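Local coordinates for protein DNA polymerase III, beta subunit (Eubacterium rectale, PDB 3T0P) that probably forms a ring-shaped head-to-tail homodimer around DNA and tethers DNA polymerases and other proteins to it, making replication processive, at residues B[133-136]-B[137-140]; B[217-221]-B[222-226]; B[262-265]-B[266-270]. All blocks are in the same frame, centred on the assembly; numbering follows the deposited sequence.

Interaction 1: residues B[133-136]-B[137-140]; sequences FTLK and EVIR. With EDO (1,2-ethanediol), chain C.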
loop_
_atom_site.group_PDB
_atom_site.type_symbol
_atom_site.label_atom_id
_atom_site.label_comp_id
_atom_site.label_asym_id
_atom_site.label_seq_id
_atom_site.Cartn_x
_atom_site.Cartn_y
_atom_site.Cartn_z
ATOM N N PHE B 133 14.934 -16.982 10.634
ATOM C CA PHE B 133 15.689 -15.948 9.934
ATOM C C PHE B 133 16.387 -16.514 8.691
ATOM O O PHE B 133 16.229 -15.969 7.605
ATOM C CB PHE B 133 16.739 -15.325 10.869
ATOM C CG PHE B 133 17.585 -14.282 10.181
ATOM C CD1 PHE B 133 17.094 -12.996 9.964
ATOM C CD2 PHE B 133 18.862 -14.588 9.730
ATOM C CE1 PHE B 133 17.864 -12.040 9.296
ATOM C CE2 PHE B 133 19.638 -13.625 9.074
ATOM C CZ PHE B 133 19.142 -12.352 8.880
ATOM N N THR B 134 17.158 -17.595 8.864
ATOM C CA THR B 134 17.909 -18.225 7.780
ATOM C C THR B 134 16.957 -18.670 6.660
ATOM O O THR B 134 17.245 -18.409 5.495
ATOM C CB THR B 134 18.730 -19.369 8.336
ATOM O OG1 THR B 134 19.659 -18.837 9.278
ATOM C CG2 THR B 134 19.465 -20.143 7.269
ATOM N N LEU B 135 15.817 -19.293 7.013
ATOM C CA LEU B 135 14.893 -19.786 6.003
ATOM C C LEU B 135 14.229 -18.631 5.273
ATOM O O LEU B 135 14.098 -18.675 4.053
ATOM C CB LEU B 135 13.830 -20.730 6.625
ATOM C CG LEU B 135 12.753 -21.265 5.659
ATOM C CD1 LEU B 135 13.388 -22.058 4.465
ATOM C CD2 LEU B 135 11.720 -22.096 6.402
ATOM N N LYS B 136 13.794 -17.620 6.005
ATOM C CA LYS B 136 13.136 -16.467 5.405
ATOM C C LYS B 136 14.122 -15.727 4.517
ATOM O O LYS B 136 13.773 -15.382 3.388
ATOM C CB LYS B 136 12.544 -15.544 6.477
ATOM C CG LYS B 136 11.592 -14.492 5.923
ATOM C CD LYS B 136 10.830 -13.765 7.047
ATOM C CE LYS B 136 9.833 -12.763 6.504
ATOM N NZ LYS B 136 8.824 -12.379 7.533
ATOM N N GLU B 137 15.355 -15.566 4.979
ATOM C CA GLU B 137 16.389 -14.861 4.219
ATOM C C GLU B 137 16.814 -15.608 2.974
ATOM O O GLU B 137 17.002 -14.968 1.950
ATOM C CB GLU B 137 17.623 -14.573 5.079
ATOM C CG GLU B 137 17.485 -13.320 5.933
ATOM C CD GLU B 137 17.593 -11.996 5.191
ATOM O OE1 GLU B 137 18.732 -11.584 4.865
ATOM O OE2 GLU B 137 16.537 -11.362 4.956
ATOM N N VAL B 138 16.982 -16.936 3.037
ATOM C CA VAL B 138 17.409 -17.677 1.859
ATOM C C VAL B 138 16.302 -17.649 0.777
ATOM O O VAL B 138 16.640 -17.619 -0.402
ATOM C CB VAL B 138 17.941 -19.107 2.160
ATOM C CG1 VAL B 138 16.827 -20.132 2.395
ATOM C CG2 VAL B 138 18.858 -19.569 1.054
ATOM N N ILE B 139 15.013 -17.593 1.161
ATOM C CA ILE B 139 13.923 -17.507 0.186
ATOM C C ILE B 139 13.975 -16.094 -0.442
ATOM O O ILE B 139 13.876 -15.955 -1.661
ATOM C CB ILE B 139 12.532 -17.802 0.837
ATOM C CG1 ILE B 139 12.406 -19.270 1.314
ATOM C CG2 ILE B 139 11.373 -17.417 -0.098
ATOM C CD1 ILE B 139 11.165 -19.505 2.356
ATOM N N ARG B 140 14.137 -15.055 0.388
ATOM C CA ARG B 140 14.180 -13.678 -0.121
ATOM C C ARG B 140 15.335 -13.521 -1.146
ATOM O O ARG B 140 15.156 -12.900 -2.188
ATOM C CB ARG B 140 14.341 -12.680 1.030
ATOM C CG ARG B 140 14.177 -11.211 0.625
ATOM C CD ARG B 140 14.357 -10.265 1.809
ATOM N NE ARG B 140 15.695 -10.350 2.396
ATOM C CZ ARG B 140 16.743 -9.634 1.988
ATOM N NH1 ARG B 140 16.614 -8.754 0.995
ATOM N NH2 ARG B 140 17.920 -9.777 2.580
HETATM C C1 EDO C . 12.843 -6.818 -2.519
HETATM O O1 EDO C . 13.166 -5.495 -2.066
HETATM C C2 EDO C . 13.974 -7.796 -2.198
HETATM O O2 EDO C . 14.293 -7.771 -0.798
#
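Phe133 and Glu137 meet one turn apart on the short alpha-helix 132-140 of the central domain. Glu137 CG lies over one face of the phenyl ring, 3.7 Å from the centroid of the Phe133 ring and offset toward its rim, a CH-pi contact. The ring reaches this place because Phe133 CG stands anti to the backbone N (chi1 178°). Glu137 N donates to Phe133 O at 2.8 Å, the first of four successive i to i+4 bonds ending at Arg140 N and Lys136 O. On the buried flank Leu135 CD1 touches Ile139 CD1 at 4.0 Å, and Ile139 packs onto Leu200 and Ile203 of helix 197-206.

Glu137 bends at chi2 (-74°), and its carboxylate is gripped side-on by Arg140 in a salt bridge. Arg140 NH2 reaches Glu137 OE1 at 3.0 Å along a nearly straight bond (165°), on the syn side of the oxygen, while Arg140 NE meets Glu137 OE2 at 2.9 Å from above the carboxylate plane. Two nitrogens on two oxygens should limit rotation of both groups. The extended Lys136 chain hydrogen-bonds Ile207 O through NZ. At the guanidinium edge, Arg140 NH1 donates to O2 of a 1,2-ethanediol, probably from the crystallisation liquor, at 3.1 Å.

Interaction 2: residues B[217-221]-B[222-226]; sequences IYITN and NHIVF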
loop_
_atom_site.group_PDB
_atom_site.type_symbol
_atom_site.label_atom_id
_atom_site.label_comp_id
_atom_site.label_asym_id
_atom_site.label_seq_id
_atom_site.Cartn_x
_atom_site.Cartn_y
_atom_site.Cartn_z
ATOM N N ILE B 217 12.334 -29.044 9.494
ATOM C CA ILE B 217 11.943 -29.412 8.132
ATOM C C ILE B 217 12.076 -30.935 7.930
ATOM O O ILE B 217 13.078 -31.516 8.329
ATOM C CB ILE B 217 12.797 -28.602 7.098
ATOM C CG1 ILE B 217 12.556 -27.075 7.258
ATOM C CG2 ILE B 217 12.507 -29.031 5.635
ATOM C CD1 ILE B 217 13.585 -26.169 6.534
ATOM N N TYR B 218 11.077 -31.560 7.290
ATOM C CA TYR B 218 11.118 -32.986 6.927
ATOM C C TYR B 218 10.918 -33.111 5.447
ATOM O O TYR B 218 9.998 -32.495 4.913
ATOM C CB TYR B 218 10.037 -33.805 7.660
ATOM C CG TYR B 218 10.164 -33.811 9.159
ATOM C CD1 TYR B 218 10.988 -34.727 9.805
ATOM C CD2 TYR B 218 9.475 -32.888 9.937
ATOM C CE1 TYR B 218 11.113 -34.730 11.192
ATOM C CE2 TYR B 218 9.589 -32.885 11.323
ATOM C CZ TYR B 218 10.400 -33.817 11.946
ATOM O OH TYR B 218 10.503 -33.827 13.313
ATOM N N ILE B 219 11.774 -33.889 4.780
ATOM C CA ILE B 219 11.699 -34.134 3.348
ATOM C C ILE B 219 11.463 -35.632 3.178
ATOM O O ILE B 219 12.364 -36.430 3.411
ATOM C CB ILE B 219 12.959 -33.589 2.617
ATOM C CG1 ILE B 219 13.057 -32.047 2.774
ATOM C CG2 ILE B 219 12.883 -33.947 1.161
ATOM C CD1 ILE B 219 14.411 -31.416 2.472
ATOM N N THR B 220 10.205 -36.003 2.907
ATOM C CA THR B 220 9.791 -37.393 2.787
ATOM C C THR B 220 9.133 -37.621 1.445
ATOM O O THR B 220 7.910 -37.467 1.288
ATOM C CB THR B 220 8.918 -37.842 3.973
ATOM O OG1 THR B 220 9.659 -37.640 5.181
ATOM C CG2 THR B 220 8.516 -39.345 3.901
ATOM N N ASN B 221 10.027 -37.964 0.476
ATOM C CA ASN B 221 9.883 -38.429 -0.910
ATOM C C ASN B 221 9.147 -37.469 -1.847
ATOM O O ASN B 221 9.732 -36.964 -2.797
ATOM C CB ASN B 221 9.173 -39.807 -0.942
ATOM C CG ASN B 221 9.674 -40.821 0.074
ATOM O OD1 ASN B 221 10.865 -41.169 0.117
ATOM N ND2 ASN B 221 8.766 -41.318 0.913
ATOM N N ASN B 222 7.851 -37.320 -1.636
ATOM C CA ASN B 222 6.944 -36.545 -2.467
ATOM C C ASN B 222 6.483 -35.294 -1.752
ATOM O O ASN B 222 5.727 -34.510 -2.333
ATOM C CB ASN B 222 5.717 -37.418 -2.808
ATOM C CG ASN B 222 6.021 -38.892 -2.958
ATOM O OD1 ASN B 222 5.700 -39.707 -2.080
ATOM N ND2 ASN B 222 6.686 -39.254 -4.050
ATOM N N HIS B 223 6.901 -35.126 -0.475
ATOM C CA HIS B 223 6.477 -34.024 0.378
ATOM C C HIS B 223 7.602 -33.368 1.174
ATOM O O HIS B 223 8.627 -33.982 1.474
ATOM C CB HIS B 223 5.414 -34.524 1.366
ATOM C CG HIS B 223 4.172 -35.022 0.695
ATOM N ND1 HIS B 223 3.141 -34.165 0.362
ATOM C CD2 HIS B 223 3.866 -36.261 0.255
ATOM C CE1 HIS B 223 2.232 -34.914 -0.241
ATOM N NE2 HIS B 223 2.628 -36.179 -0.328
ATOM N N ILE B 224 7.389 -32.092 1.494
ATOM C CA ILE B 224 8.237 -31.303 2.374
ATOM C C ILE B 224 7.309 -30.782 3.476
ATOM O O ILE B 224 6.190 -30.371 3.185
ATOM C CB ILE B 224 9.060 -30.199 1.679
ATOM C CG1 ILE B 224 10.042 -29.533 2.685
ATOM C CG2 ILE B 224 8.167 -29.166 0.942
ATOM C CD1 ILE B 224 11.253 -28.775 2.007
ATOM N N VAL B 225 7.757 -30.862 4.731
ATOM C CA VAL B 225 7.024 -30.417 5.919
ATOM C C VAL B 225 7.892 -29.401 6.668
ATOM O O VAL B 225 9.078 -29.632 6.877
ATOM C CB VAL B 225 6.618 -31.624 6.822
ATOM C CG1 VAL B 225 5.891 -31.169 8.092
ATOM C CG2 VAL B 225 5.785 -32.651 6.045
ATOM N N PHE B 226 7.299 -28.262 7.022
ATOM C CA PHE B 226 7.896 -27.198 7.815
ATOM C C PHE B 226 7.119 -27.080 9.101
ATOM O O PHE B 226 5.908 -26.929 9.042
ATOM C CB PHE B 226 7.840 -25.843 7.075
ATOM C CG PHE B 226 8.517 -25.796 5.738
ATOM C CD1 PHE B 226 7.835 -26.167 4.581
ATOM C CD2 PHE B 226 9.815 -25.318 5.617
ATOM C CE1 PHE B 226 8.462 -26.106 3.338
ATOM C CE2 PHE B 226 10.431 -25.252 4.376
ATOM C CZ PHE B 226 9.754 -25.657 3.247
#
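Tyr218 and Val225 form an antiparallel hydrogen-bonded pair in the beta hairpin 214-228: Tyr218 N donates to Val225 O, and Val225 N to Tyr218 O, both at 2.8 Å and both in the carbonyl plane. Nearer the tip Thr220 N binds His223 O at 2.9 Å, and His223 N returns to Thr220 O at 3.1 Å, so a two-residue turn, Asn221-Asn222, closes the hairpin. This last donor sits 54° out of the carbonyl plane, and Thr220 O also takes a weak bond from Asn222 N. Asn221, at a positive phi of 60°, and Asn222 reverse the chain.

Four apolar side chains share one face of the hairpin. A chi1 of -174° swings Ile224 CG1 to the far side from N, and its CD1 bridges two neighbours on the facing strand, touching Ile217 CG2 and Ile219 CG1. Ile217 CG1 in turn rests 3.6 Å from Phe226 CD2. On the other face Tyr218 CB lies alongside Val225 CB at 4.1 Å, and Thr220 OG1 is bonded to Glu123 O.

Strand 214-220 pairs on its outer side with strand 127-131 and strand 223-228 with strand 231-236, while Ile219 packs on Val193 and Ile224 on Val195 of strand 187-196 in another sheet.

Interaction 3: residues B[262-265]-B[266-270]; sequences RELL and DCIDR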
loop_
_atom_site.group_PDB
_atom_site.type_symbol
_atom_site.label_atom_id
_atom_site.label_comp_id
_atom_site.label_asym_id
_atom_site.label_seq_id
_atom_site.Cartn_x
_atom_site.Cartn_y
_atom_site.Cartn_z
ATOM N N ARG B 262 26.014 -0.720 -3.422
ATOM C CA ARG B 262 24.997 0.344 -3.369
ATOM C C ARG B 262 25.102 1.293 -4.570
ATOM O O ARG B 262 24.066 1.636 -5.140
ATOM C CB ARG B 262 25.091 1.136 -2.036
ATOM C CG ARG B 262 24.100 2.319 -1.808
ATOM C CD ARG B 262 22.619 1.964 -1.900
ATOM N NE ARG B 262 22.269 0.760 -1.141
ATOM C CZ ARG B 262 21.070 0.185 -1.150
ATOM N NH1 ARG B 262 20.078 0.712 -1.862
ATOM N NH2 ARG B 262 20.854 -0.921 -0.453
ATOM N N GLU B 263 26.325 1.701 -4.977
ATOM C CA GLU B 263 26.478 2.594 -6.134
ATOM C C GLU B 263 25.981 1.927 -7.422
ATOM O O GLU B 263 25.334 2.597 -8.228
ATOM C CB GLU B 263 27.924 3.049 -6.335
ATOM C CG GLU B 263 28.430 4.073 -5.333
ATOM C CD GLU B 263 29.912 4.405 -5.456
ATOM O OE1 GLU B 263 30.461 4.300 -6.578
ATOM O OE2 GLU B 263 30.529 4.764 -4.426
ATOM N N LEU B 264 26.285 0.621 -7.618
ATOM C CA LEU B 264 25.847 -0.104 -8.804
ATOM C C LEU B 264 24.306 -0.218 -8.801
ATOM O O LEU B 264 23.648 0.145 -9.786
ATOM C CB LEU B 264 26.523 -1.497 -8.909
ATOM C CG LEU B 264 26.169 -2.290 -10.187
ATOM C CD1 LEU B 264 26.504 -1.491 -11.462
ATOM C CD2 LEU B 264 26.866 -3.653 -10.204
ATOM N N LEU B 265 23.741 -0.658 -7.683
ATOM C CA LEU B 265 22.286 -0.762 -7.507
ATOM C C LEU B 265 21.594 0.589 -7.767
ATOM O O LEU B 265 20.643 0.641 -8.574
ATOM C CB LEU B 265 21.935 -1.285 -6.084
ATOM C CG LEU B 265 20.434 -1.361 -5.722
ATOM C CD1 LEU B 265 19.621 -2.144 -6.804
ATOM C CD2 LEU B 265 20.243 -1.973 -4.352
ATOM N N ASP B 266 22.080 1.676 -7.141
ATOM C CA ASP B 266 21.432 3.005 -7.354
ATOM C C ASP B 266 21.490 3.473 -8.814
ATOM O O ASP B 266 20.529 4.058 -9.313
ATOM C CB ASP B 266 22.043 4.068 -6.450
ATOM C CG ASP B 266 21.643 3.905 -4.987
ATOM O OD1 ASP B 266 20.779 3.018 -4.689
ATOM O OD2 ASP B 266 22.216 4.630 -4.129
ATOM N N CYS B 267 22.590 3.174 -9.506
ATOM C CA CYS B 267 22.736 3.584 -10.876
ATOM C C CYS B 267 21.798 2.811 -11.816
ATOM O O CYS B 267 21.200 3.410 -12.698
ATOM C CB CYS B 267 24.182 3.431 -11.320
ATOM S SG CYS B 267 24.375 3.539 -13.110
ATOM N N ILE B 268 21.721 1.475 -11.666
ATOM C CA ILE B 268 20.872 0.634 -12.505
ATOM C C ILE B 268 19.399 0.986 -12.237
ATOM O O ILE B 268 18.591 1.060 -13.172
ATOM C CB ILE B 268 21.180 -0.869 -12.314
ATOM C CG1 ILE B 268 22.675 -1.136 -12.624
ATOM C CG2 ILE B 268 20.277 -1.699 -13.230
ATOM C CD1 ILE B 268 23.165 -2.605 -12.560
ATOM N N ASP B 269 19.073 1.277 -10.983
ATOM C CA ASP B 269 17.721 1.676 -10.617
ATOM C C ASP B 269 17.370 3.031 -11.296
ATOM O O ASP B 269 16.283 3.152 -11.854
ATOM C CB ASP B 269 17.608 1.732 -9.093
ATOM C CG ASP B 269 16.243 2.105 -8.551
ATOM O OD1 ASP B 269 15.245 1.442 -8.942
ATOM O OD2 ASP B 269 16.180 3.012 -7.687
ATOM N N ARG B 270 18.303 3.997 -11.321
ATOM C CA ARG B 270 18.118 5.304 -11.999
ATOM C C ARG B 270 17.803 5.102 -13.480
ATOM O O ARG B 270 16.895 5.709 -13.999
ATOM C CB ARG B 270 19.395 6.166 -11.914
ATOM C CG ARG B 270 19.469 7.004 -10.690
ATOM C CD ARG B 270 20.601 8.021 -10.764
ATOM N NE ARG B 270 21.890 7.441 -10.400
ATOM C CZ ARG B 270 22.300 7.213 -9.154
ATOM N NH1 ARG B 270 21.507 7.480 -8.126
ATOM N NH2 ARG B 270 23.500 6.694 -8.930
#
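Arg262 and Asp266 stand one turn apart on the alpha-helix 261-272 of the C-terminal domain, and the arginine curls round to the oxygen end of the aspartate. From CB the Arg262 chain heads opposite its own N (chi1 179°), then bends at both chi2 and chi3. Arg262 CG comes within 3.8 Å of Asp266 OD2. Arg262 CD stands before the oxygen end of the carboxylate, tilted from its plane, 3.5 Å from both Asp266 OD1 and OD2. At the tip Arg262 NH1 approaches Asp266 OD1 to 3.7 Å, a long salt bridge in which OD1 sits at the guanidinium edge while the two planes are 61° apart. At this length the attraction is probably weak and mainly electrostatic.

Asp266 N donates to Arg262 O at 2.8 Å, the first of four consecutive i to i+4 bonds. With an alanine in place of Asp266 the Arg262 guanidinium would probably lose its carboxylate mate and be freer to turn. One turn further on, Asp266 O lies over the centre of one face of the Arg270 guanidinium, 3.6 Å above its plane. Arg270 also forms a salt bridge with Glu305 and donates from NH1 to Lys81 O of the second subunit, tying this helix to the dimer interface.

On the buried flank Leu264 CD1 meets Ile268 CD1 at 3.7 Å. These two side chains pack on strands 283-288 and 291-297 and on helix 322-329, while Cys267 leans on strand 302-308.

Overall arrangement
The three contacts follow one another along the chain. Interactions 1 and 2 belong to the central domain, with centres about 18 Å apart, and touch directly: Leu135 CD2 of helix 132-140 packs on Phe226 CD2 of the hairpin at 3.8 Å, joining the helix to the antiparallel sheet that also holds strands of the N-terminal domain. Interaction 3 lies in the C-terminal domain, its centre about 24 Å from that of interaction 1 and about 39 Å from that of interaction 2, on the opposite side of the chain's centre from the latter. Helix 261-272 reaches the second subunit through Arg270, consistent with the head-to-tail closure of the ring.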